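Local coordinates for protein siderophore biosynthesis lipase/esterase, putative (Aspergillus fumigatus, PDB 6GUP) that hydrolyses the ester bonds of the siderophore fusarinine C, releasing fusarinine and iron, but leaves triacetylfusarinine C intact, at residues H17-Y28 and S68-S76; S53-L62 and R338-L349. All coordinates share one frame; numbering follows the deposited sequence.

Contact 1: H17-Y28 and S68-S76; sequences HHYTETLVTFEY and SLFTLTLTS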
loop_
_atom_site.group_PDB
_atom_site.type_symbol
_atom_site.label_atom_id
_atom_site.label_comp_id
_atom_site.label_asym_id
_atom_site.label_seq_id
_atom_site.Cartn_x
_atom_site.Cartn_y
_atom_site.Cartn_z
ATOM N N HIS A 17 -0.981 10.886 7.801
ATOM C CA HIS A 17 0.272 11.078 8.531
ATOM C C HIS A 17 1.383 10.215 7.953
ATOM O O HIS A 17 1.118 9.231 7.272
ATOM C CB HIS A 17 0.097 10.692 9.997
ATOM C CG HIS A 17 -1.030 11.398 10.681
ATOM N ND1 HIS A 17 -0.846 12.545 11.422
ATOM C CD2 HIS A 17 -2.352 11.117 10.741
ATOM C CE1 HIS A 17 -2.008 12.941 11.906
ATOM N NE2 HIS A 17 -2.939 12.092 11.509
ATOM N N HIS A 18 2.621 10.598 8.247
ATOM C CA HIS A 18 3.803 9.791 7.956
ATOM C C HIS A 18 4.468 9.429 9.281
ATOM O O HIS A 18 5.088 10.285 9.914
ATOM C CB HIS A 18 4.779 10.573 7.065
ATOM C CG HIS A 18 4.588 10.336 5.601
ATOM N ND1 HIS A 18 5.446 9.556 4.857
ATOM C CD2 HIS A 18 3.640 10.777 4.741
ATOM C CE1 HIS A 18 5.034 9.525 3.604
ATOM N NE2 HIS A 18 3.940 10.258 3.505
ATOM N N TYR A 19 4.322 8.172 9.707
ATOM C CA TYR A 19 4.986 7.687 10.929
ATOM C C TYR A 19 6.425 7.208 10.665
ATOM O O TYR A 19 7.245 7.178 11.584
ATOM C CB TYR A 19 4.131 6.639 11.669
ATOM C CG TYR A 19 4.037 5.259 11.053
ATOM C CD1 TYR A 19 4.965 4.268 11.374
ATOM C CD2 TYR A 19 2.990 4.923 10.191
ATOM C CE1 TYR A 19 4.876 2.996 10.828
ATOM C CE2 TYR A 19 2.890 3.651 9.643
ATOM C CZ TYR A 19 3.835 2.691 9.965
ATOM O OH TYR A 19 3.740 1.429 9.428
ATOM N N THR A 20 6.714 6.825 9.421
ATOM C CA THR A 20 8.089 6.773 8.900
ATOM C C THR A 20 8.121 7.590 7.607
ATOM O O THR A 20 7.095 8.132 7.188
ATOM C CB THR A 20 8.580 5.328 8.627
ATOM O OG1 THR A 20 7.968 4.810 7.437
ATOM C CG2 THR A 20 8.276 4.407 9.803
ATOM N N GLU A 21 9.291 7.676 6.976
ATOM C CA GLU A 21 9.416 8.347 5.676
ATOM C C GLU A 21 8.688 7.574 4.564
ATOM O O GLU A 21 8.180 8.181 3.620
ATOM C CB GLU A 21 10.891 8.549 5.300
ATOM C CG GLU A 21 11.691 9.438 6.249
ATOM C CD GLU A 21 11.290 10.903 6.188
ATOM O OE1 GLU A 21 12.006 11.690 5.533
ATOM O OE2 GLU A 21 10.261 11.270 6.795
ATOM N N THR A 22 8.632 6.247 4.696
ATOM C CA THR A 22 7.995 5.357 3.716
ATOM C C THR A 22 6.536 5.008 4.050
ATOM O O THR A 22 5.731 4.809 3.137
ATOM C CB THR A 22 8.798 4.040 3.593
ATOM O OG1 THR A 22 10.172 4.339 3.320
ATOM C CG2 THR A 22 8.252 3.143 2.476
ATOM N N LEU A 23 6.200 4.929 5.339
ATOM C CA LEU A 23 4.922 4.360 5.786
ATOM C C LEU A 23 3.977 5.417 6.353
ATOM O O LEU A 23 4.416 6.359 7.019
ATOM C CB LEU A 23 5.178 3.261 6.823
ATOM C CG LEU A 23 6.103 2.126 6.357
ATOM C CD1 LEU A 23 6.543 1.251 7.521
ATOM C CD2 LEU A 23 5.434 1.285 5.278
ATOM N N VAL A 24 2.680 5.236 6.092
ATOM C CA VAL A 24 1.647 6.211 6.462
ATOM C C VAL A 24 0.566 5.615 7.355
ATOM O O VAL A 24 0.346 4.399 7.362
ATOM C CB VAL A 24 0.965 6.854 5.222
ATOM C CG1 VAL A 24 1.972 7.666 4.425
ATOM C CG2 VAL A 24 0.284 5.818 4.328
ATOM N N THR A 25 -0.099 6.492 8.102
ATOM C CA THR A 25 -1.302 6.137 8.850
ATOM C C THR A 25 -2.368 7.212 8.616
ATOM O O THR A 25 -2.076 8.409 8.699
ATOM C CB THR A 25 -1.020 5.907 10.359
ATOM O OG1 THR A 25 -2.237 5.569 11.036
ATOM C CG2 THR A 25 -0.399 7.131 11.031
ATOM N N PHE A 26 -3.584 6.771 8.288
ATOM C CA PHE A 26 -4.701 7.670 7.987
ATOM C C PHE A 26 -5.630 7.787 9.192
ATOM O O PHE A 26 -6.199 6.789 9.638
ATOM C CB PHE A 26 -5.484 7.170 6.770
ATOM C CG PHE A 26 -6.743 7.948 6.499
ATOM C CD1 PHE A 26 -6.683 9.241 5.987
ATOM C CD2 PHE A 26 -7.992 7.395 6.767
ATOM C CE1 PHE A 26 -7.846 9.961 5.743
ATOM C CE2 PHE A 26 -9.155 8.111 6.524
ATOM C CZ PHE A 26 -9.082 9.395 6.011
ATOM N N GLU A 27 -5.787 9.011 9.692
ATOM C CA GLU A 27 -6.667 9.308 10.822
ATOM C C GLU A 27 -8.022 9.761 10.295
ATOM O O GLU A 27 -8.088 10.718 9.531
ATOM C CB GLU A 27 -6.060 10.420 11.678
ATOM C CG GLU A 27 -6.837 10.744 12.950
ATOM C CD GLU A 27 -6.230 11.879 13.758
ATOM O OE1 GLU A 27 -5.359 12.610 13.238
ATOM O OE2 GLU A 27 -6.634 12.045 14.927
ATOM N N TYR A 28 -9.093 9.100 10.728
ATOM C CA TYR A 28 -10.453 9.469 10.328
ATOM C C TYR A 28 -10.906 10.595 11.239
ATOM O O TYR A 28 -10.925 10.428 12.460
ATOM C CB TYR A 28 -11.423 8.291 10.469
ATOM C CG TYR A 28 -11.191 7.156 9.494
ATOM C CD1 TYR A 28 -10.076 6.326 9.609
ATOM C CD2 TYR A 28 -12.099 6.894 8.466
ATOM C CE1 TYR A 28 -9.864 5.281 8.726
ATOM C CE2 TYR A 28 -11.890 5.847 7.577
ATOM C CZ TYR A 28 -10.771 5.046 7.710
ATOM O OH TYR A 28 -10.564 4.010 6.829
ATOM N N SER A 68 -10.266 8.828 18.206
ATOM C CA SER A 68 -10.114 8.948 16.753
ATOM C C SER A 68 -9.552 7.640 16.195
ATOM O O SER A 68 -8.683 7.015 16.808
ATOM C CB SER A 68 -9.217 10.134 16.382
ATOM O OG SER A 68 -7.856 9.876 16.669
ATOM N N LEU A 69 -10.059 7.242 15.031
ATOM C CA LEU A 69 -9.694 5.980 14.392
ATOM C C LEU A 69 -8.499 6.184 13.463
ATOM O O LEU A 69 -8.482 7.130 12.678
ATOM C CB LEU A 69 -10.888 5.444 13.594
ATOM C CG LEU A 69 -10.727 4.148 12.792
ATOM C CD1 LEU A 69 -10.450 2.963 13.701
ATOM C CD2 LEU A 69 -11.977 3.900 11.964
ATOM N N PHE A 70 -7.513 5.290 13.563
ATOM C CA PHE A 70 -6.375 5.240 12.641
ATOM C C PHE A 70 -6.349 3.907 11.904
ATOM O O PHE A 70 -6.683 2.869 12.477
ATOM C CB PHE A 70 -5.051 5.371 13.393
ATOM C CG PHE A 70 -4.787 6.737 13.949
ATOM C CD1 PHE A 70 -5.378 7.139 15.141
ATOM C CD2 PHE A 70 -3.919 7.613 13.305
ATOM C CE1 PHE A 70 -5.125 8.395 15.670
ATOM C CE2 PHE A 70 -3.659 8.870 13.831
ATOM C CZ PHE A 70 -4.266 9.263 15.013
ATOM N N THR A 71 -5.945 3.952 10.638
ATOM C CA THR A 71 -5.547 2.767 9.874
ATOM C C THR A 71 -4.142 3.037 9.350
ATOM O O THR A 71 -3.710 4.190 9.343
ATOM C CB THR A 71 -6.502 2.496 8.698
ATOM O OG1 THR A 71 -6.570 3.650 7.851
ATOM C CG2 THR A 71 -7.895 2.162 9.206
ATOM N N LEU A 72 -3.426 1.997 8.924
ATOM C CA LEU A 72 -2.029 2.170 8.497
ATOM C C LEU A 72 -1.560 1.214 7.411
ATOM O O LEU A 72 -2.175 0.173 7.164
ATOM C CB LEU A 72 -1.077 2.080 9.702
ATOM C CG LEU A 72 -0.585 0.704 10.178
ATOM C CD1 LEU A 72 0.405 0.871 11.320
ATOM C CD2 LEU A 72 -1.741 -0.192 10.590
ATOM N N THR A 73 -0.450 1.599 6.781
ATOM C CA THR A 73 0.289 0.745 5.864
ATOM C C THR A 73 1.496 0.159 6.580
ATOM O O THR A 73 2.098 0.805 7.443
ATOM C CB THR A 73 0.790 1.519 4.629
ATOM O OG1 THR A 73 1.643 2.599 5.037
ATOM C CG2 THR A 73 -0.379 2.065 3.826
ATOM N N LEU A 74 1.828 -1.075 6.215
ATOM C CA LEU A 74 3.036 -1.757 6.658
ATOM C C LEU A 74 3.832 -2.088 5.397
ATOM O O LEU A 74 3.375 -1.811 4.286
ATOM C CB LEU A 74 2.662 -3.037 7.414
ATOM C CG LEU A 74 1.652 -2.901 8.562
ATOM C CD1 LEU A 74 1.121 -4.262 8.988
ATOM C CD2 LEU A 74 2.265 -2.171 9.749
ATOM N N THR A 75 5.016 -2.672 5.561
ATOM C CA THR A 75 5.765 -3.214 4.421
ATOM C C THR A 75 5.022 -4.432 3.857
ATOM O O THR A 75 5.010 -4.651 2.645
ATOM C CB THR A 75 7.204 -3.607 4.817
ATOM O OG1 THR A 75 7.885 -2.462 5.343
ATOM C CG2 THR A 75 7.992 -4.149 3.616
ATOM N N SER A 76 4.397 -5.204 4.746
ATOM C CA SER A 76 3.583 -6.360 4.359
ATOM C C SER A 76 2.292 -6.011 3.606
ATOM O O SER A 76 1.706 -6.886 2.963
ATOM C CB SER A 76 3.247 -7.192 5.593
ATOM O OG SER A 76 4.433 -7.636 6.220
HETATM O O HOH W 1 3.308 3.334 2.719
HETATM O O HOH W 2 -12.386 8.691 13.898
#

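Contact 2: S53-L62 and R338-L349; sequences SYLADLAHAL and RNFLVNKVLGYL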
loop_
_atom_site.group_PDB
_atom_site.type_symbol
_atom_site.label_atom_id
_atom_site.label_comp_id
_atom_site.label_asym_id
_atom_site.label_seq_id
_atom_site.Cartn_x
_atom_site.Cartn_y
_atom_site.Cartn_z
ATOM N N SER A 53 -15.303 -3.098 4.820
ATOM C CA SER A 53 -16.073 -3.772 5.876
ATOM C C SER A 53 -16.964 -2.822 6.712
ATOM O O SER A 53 -17.884 -2.206 6.169
ATOM C CB SER A 53 -15.134 -4.626 6.750
ATOM O OG SER A 53 -14.247 -3.831 7.518
ATOM N N TYR A 54 -16.663 -2.687 8.007
ATOM C CA TYR A 54 -17.470 -1.902 8.959
ATOM C C TYR A 54 -16.768 -0.601 9.353
ATOM O O TYR A 54 -17.215 0.098 10.268
ATOM C CB TYR A 54 -17.766 -2.735 10.222
ATOM C CG TYR A 54 -16.541 -3.401 10.821
ATOM C CD1 TYR A 54 -15.653 -2.693 11.636
ATOM C CD2 TYR A 54 -16.253 -4.738 10.543
ATOM C CE1 TYR A 54 -14.525 -3.302 12.166
ATOM C CE2 TYR A 54 -15.129 -5.354 11.067
ATOM C CZ TYR A 54 -14.269 -4.635 11.877
ATOM O OH TYR A 54 -13.158 -5.252 12.394
ATOM N N LEU A 55 -15.687 -0.266 8.649
ATOM C CA LEU A 55 -14.778 0.798 9.081
ATOM C C LEU A 55 -15.414 2.184 8.972
ATOM O O LEU A 55 -15.180 3.042 9.826
ATOM C CB LEU A 55 -13.466 0.736 8.278
ATOM C CG LEU A 55 -12.122 0.977 8.973
ATOM C CD1 LEU A 55 -12.070 0.408 10.385
ATOM C CD2 LEU A 55 -11.018 0.366 8.123
ATOM N N ALA A 56 -16.215 2.389 7.927
ATOM C CA ALA A 56 -16.965 3.634 7.747
ATOM C C ALA A 56 -17.985 3.850 8.864
ATOM O O ALA A 56 -18.092 4.952 9.402
ATOM C CB ALA A 56 -17.663 3.641 6.394
ATOM N N ASP A 57 -18.726 2.793 9.201
ATOM C CA ASP A 57 -19.707 2.834 10.295
ATOM C C ASP A 57 -19.048 3.065 11.657
ATOM O O ASP A 57 -19.608 3.765 12.502
ATOM C CB ASP A 57 -20.539 1.539 10.335
ATOM C CG ASP A 57 -21.450 1.375 9.118
ATOM O OD1 ASP A 57 -21.592 2.324 8.317
ATOM O OD2 ASP A 57 -22.031 0.280 8.964
ATOM N N LEU A 58 -17.869 2.474 11.860
ATOM C CA LEU A 58 -17.091 2.678 13.087
ATOM C C LEU A 58 -16.620 4.128 13.216
ATOM O O LEU A 58 -16.763 4.732 14.277
ATOM C CB LEU A 58 -15.891 1.720 13.137
ATOM C CG LEU A 58 -14.946 1.787 14.346
ATOM C CD1 LEU A 58 -15.691 1.639 15.667
ATOM C CD2 LEU A 58 -13.871 0.721 14.224
ATOM N N ALA A 59 -16.068 4.676 12.133
ATOM C CA ALA A 59 -15.646 6.085 12.093
ATOM C C ALA A 59 -16.812 7.045 12.347
ATOM O O ALA A 59 -16.659 8.029 13.074
ATOM C CB ALA A 59 -14.982 6.405 10.761
ATOM N N HIS A 60 -17.967 6.750 11.748
ATOM C CA HIS A 60 -19.198 7.519 11.975
ATOM C C HIS A 60 -19.653 7.468 13.440
ATOM O O HIS A 60 -20.083 8.484 13.992
ATOM C CB HIS A 60 -20.319 7.017 11.053
ATOM C CG HIS A 60 -21.605 7.774 11.186
ATOM N ND1 HIS A 60 -21.683 9.142 11.045
ATOM C CD2 HIS A 60 -22.866 7.351 11.438
ATOM C CE1 HIS A 60 -22.934 9.531 11.212
ATOM N NE2 HIS A 60 -23.673 8.462 11.451
ATOM N N ALA A 61 -19.553 6.289 14.055
ATOM C CA ALA A 61 -19.928 6.098 15.464
ATOM C C ALA A 61 -18.959 6.757 16.454
ATOM O O ALA A 61 -19.377 7.176 17.537
ATOM C CB ALA A 61 -20.066 4.614 15.777
ATOM N N LEU A 62 -17.676 6.838 16.091
ATOM C CA LEU A 62 -16.654 7.476 16.939
ATOM C C LEU A 62 -16.585 9.015 16.825
ATOM O O LEU A 62 -15.788 9.639 17.530
ATOM C CB LEU A 62 -15.267 6.875 16.652
ATOM C CG LEU A 62 -15.059 5.383 16.939
ATOM C CD1 LEU A 62 -13.708 4.931 16.404
ATOM C CD2 LEU A 62 -15.178 5.063 18.421
ATOM N N ARG A 338 -23.138 -5.637 11.685
ATOM C CA ARG A 338 -22.201 -4.503 11.677
ATOM C C ARG A 338 -22.509 -3.518 12.793
ATOM O O ARG A 338 -21.614 -3.130 13.543
ATOM C CB ARG A 338 -22.220 -3.744 10.345
ATOM C CG ARG A 338 -21.252 -4.266 9.299
ATOM C CD ARG A 338 -20.857 -3.161 8.330
ATOM N NE ARG A 338 -22.020 -2.533 7.705
ATOM C CZ ARG A 338 -22.766 -3.076 6.738
ATOM N NH1 ARG A 338 -23.803 -2.396 6.254
ATOM N NH2 ARG A 338 -22.498 -4.287 6.249
ATOM N N ASN A 339 -23.776 -3.117 12.891
ATOM C CA ASN A 339 -24.215 -2.180 13.930
ATOM C C ASN A 339 -23.951 -2.730 15.330
ATOM O O ASN A 339 -23.530 -1.989 16.221
ATOM C CB ASN A 339 -25.703 -1.855 13.787
ATOM C CG ASN A 339 -26.124 -0.676 14.645
ATOM O OD1 ASN A 339 -25.644 0.443 14.455
ATOM N ND2 ASN A 339 -27.022 -0.918 15.593
ATOM N N PHE A 340 -24.204 -4.025 15.510
ATOM C CA PHE A 340 -23.930 -4.698 16.777
ATOM C C PHE A 340 -22.435 -4.714 17.086
ATOM O O PHE A 340 -22.029 -4.360 18.192
ATOM C CB PHE A 340 -24.472 -6.126 16.762
ATOM C CG PHE A 340 -24.400 -6.807 18.095
ATOM C CD1 PHE A 340 -25.321 -6.507 19.092
ATOM C CD2 PHE A 340 -23.403 -7.736 18.363
ATOM C CE1 PHE A 340 -25.255 -7.128 20.329
ATOM C CE2 PHE A 340 -23.330 -8.362 19.597
ATOM C CZ PHE A 340 -24.257 -8.057 20.582
ATOM N N LEU A 341 -21.632 -5.114 16.099
ATOM C CA LEU A 341 -20.169 -5.139 16.229
ATOM C C LEU A 341 -19.622 -3.773 16.627
ATOM O O LEU A 341 -18.808 -3.674 17.546
ATOM C CB LEU A 341 -19.514 -5.593 14.920
ATOM C CG LEU A 341 -17.994 -5.825 14.946
ATOM C CD1 LEU A 341 -17.616 -6.935 13.979
ATOM C CD2 LEU A 341 -17.186 -4.566 14.635
ATOM N N VAL A 342 -20.073 -2.732 15.930
ATOM C CA VAL A 342 -19.641 -1.359 16.207
ATOM C C VAL A 342 -20.027 -0.945 17.630
ATOM O O VAL A 342 -19.227 -0.324 18.332
ATOM C CB VAL A 342 -20.209 -0.354 15.170
ATOM C CG1 VAL A 342 -19.934 1.089 15.582
ATOM C CG2 VAL A 342 -19.608 -0.610 13.794
ATOM N N ASN A 343 -21.243 -1.297 18.049
ATOM C CA ASN A 343 -21.703 -1.022 19.418
ATOM C C ASN A 343 -20.870 -1.737 20.487
ATOM O O ASN A 343 -20.642 -1.175 21.559
ATOM C CB ASN A 343 -23.195 -1.362 19.588
ATOM C CG ASN A 343 -24.111 -0.282 19.030
ATOM O OD1 ASN A 343 -23.915 0.908 19.281
ATOM N ND2 ASN A 343 -25.129 -0.697 18.284
ATOM N N LYS A 344 -20.415 -2.959 20.199
ATOM C CA LYS A 344 -19.523 -3.681 21.117
ATOM C C LYS A 344 -18.160 -2.994 21.248
ATOM O O LYS A 344 -17.581 -2.978 22.335
ATOM C CB LYS A 344 -19.311 -5.140 20.684
ATOM C CG LYS A 344 -20.540 -6.049 20.681
ATOM C CD LYS A 344 -21.389 -5.976 21.947
ATOM C CE LYS A 344 -22.591 -5.055 21.776
ATOM N NZ LYS A 344 -23.438 -4.996 22.998
ATOM N N VAL A 345 -17.654 -2.441 20.144
ATOM C CA VAL A 345 -16.387 -1.696 20.159
ATOM C C VAL A 345 -16.521 -0.418 20.992
ATOM O O VAL A 345 -15.667 -0.140 21.831
ATOM C CB VAL A 345 -15.885 -1.371 18.729
ATOM C CG1 VAL A 345 -14.699 -0.409 18.759
ATOM C CG2 VAL A 345 -15.495 -2.653 18.006
ATOM N N LEU A 346 -17.586 0.350 20.759
ATOM C CA LEU A 346 -17.852 1.571 21.543
ATOM C C LEU A 346 -18.037 1.291 23.039
ATOM O O LEU A 346 -17.577 2.072 23.874
ATOM C CB LEU A 346 -19.061 2.347 20.993
ATOM C CG LEU A 346 -18.739 3.416 19.943
ATOM C CD1 LEU A 346 -18.192 2.813 18.657
ATOM C CD2 LEU A 346 -19.973 4.255 19.650
ATOM N N GLY A 347 -18.703 0.182 23.363
ATOM C CA GLY A 347 -18.868 -0.262 24.752
ATOM C C GLY A 347 -17.557 -0.650 25.417
ATOM O O GLY A 347 -17.334 -0.335 26.587
ATOM N N TYR A 348 -16.698 -1.341 24.667
ATOM C CA TYR A 348 -15.339 -1.668 25.109
ATOM C C TYR A 348 -14.519 -0.399 25.373
ATOM O O TYR A 348 -13.865 -0.280 26.412
ATOM C CB TYR A 348 -14.639 -2.543 24.055
ATOM C CG TYR A 348 -13.195 -2.871 24.358
ATOM C CD1 TYR A 348 -12.160 -2.028 23.940
ATOM C CD2 TYR A 348 -12.859 -4.026 25.056
ATOM C CE1 TYR A 348 -10.836 -2.326 24.219
ATOM C CE2 TYR A 348 -11.536 -4.336 25.339
ATOM C CZ TYR A 348 -10.531 -3.482 24.917
ATOM O OH TYR A 348 -9.223 -3.779 25.192
ATOM N N LEU A 349 -14.557 0.533 24.423
ATOM C CA LEU A 349 -13.835 1.807 24.539
ATOM C C LEU A 349 -14.384 2.718 25.649
ATOM O O LEU A 349 -13.613 3.434 26.292
ATOM C CB LEU A 349 -13.837 2.553 23.196
ATOM C CG LEU A 349 -13.083 1.913 22.020
ATOM C CD1 LEU A 349 -13.328 2.716 20.752
ATOM C CD2 LEU A 349 -11.590 1.790 22.285
#

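Contact 1: H17-Y28 and S68-S76
The ring of Y28 is covered on both sides: CD2 of L69, 4.1 Å from the ring centroid, makes a CH-pi contact over one face, F26 lays CE2 over the centre of the other, and the methyl CG2 of T71 sits at the edge. On the other face of the sheet, the F70 ring carries CG of E27 on one of its faces, 3.9 Å from the centroid, and has OG1 of T25 at its edge. These strands, 24-28 and 68-72, form an antiparallel pair near the edge of the alpha/beta-hydrolase sheet that starts with strand 12-18, running at 154° to each other. E27 leaves the strand with CG anti to its backbone N (chi1 -176°) and stays extended, lying alongside F70 with the carboxylate and ring planes 18° apart. Its OE2 accepts from OG of S68 at 3.0 Å, on the anti side, and OE1 accepts from NE2 of H17; S68 OG also bonds K104, and H17 ND1 bonds Y99, both on helix 86-108. Past the regular pairing, OG1 of T73 takes the backbone N of V24 at 3.0 Å, while Y19 reaches across with OH to the carbonyl O of T73 at 2.7 Å. T71 O is gripped twice: OG1 of T25, 2.6 Å away, stands above the carbonyl plane, and F26 N approaches at 2.8 Å from the opposite face.

Contact 2: S53-L62 and R338-L349
Charge pairing links D57 and R338 at one end of the contact: NE of the arginine donates to OD2 at 3.1 Å, nearly straight at 157°. The carboxylate oxygen lies close to the guanidinium plane and is met on its syn side, though from well out of the carboxylate plane, and the two flat groups are clearly turned against each other. R338 brings NE there by bending at chi3 (-55°), with CD packed 3.6 Å from CB of Y54, while NH2 bonds the carbonyl oxygens of L329 and N331. The aromatic contribution comes from Y54, at the N-cap position of helix 55-61. L341 drops its CD2 almost onto the ring centre, 3.8 Å from the centroid, a CH-pi contact; the phenol OH bonds Q163. In this alpha/beta-hydrolase, both helices pack against the central sheet, with L58 touching strand 37-42 and V345 touching strand 117-122, and the axes of segments 55-61 and 338-349 cross at -45°, 9.8 Å apart at closest approach. Apolar side chains make most of the remaining contacts between them. CB of A61 lies 3.5 Å from CG1 of V342 and also meets CD1 of L346. L58 directs CD1 to CG1 of V345 across the valine at about a right angle. Further along, CD2 of L62 touches two leucine methyls, CD1 of L346 and CD1 of L349, each at 3.8 Å.

In the fold
Contact 1 lies within the central sheet of the alpha/beta-hydrolase fold and contact 2 in the helical layer against it, the centres of contacts 1 and 2 being about 20 Å apart. The two nevertheless touch: L55 of helix 55-61 packs on L69 and T71 of strand 67-72, and A59 packs on Y28. Contact 1 joins neighbouring strands; contact 2 pairs two helices. Along the chain the order is 17-28, 53-62, 68-76, 338-349, so the segments alternate, helix 55-61 leads into strand 67-72, and the C-terminal helix 335-353 returns to the early part of the chain. In the homodimer, the second subunit reaches contact 1 but not contact 2.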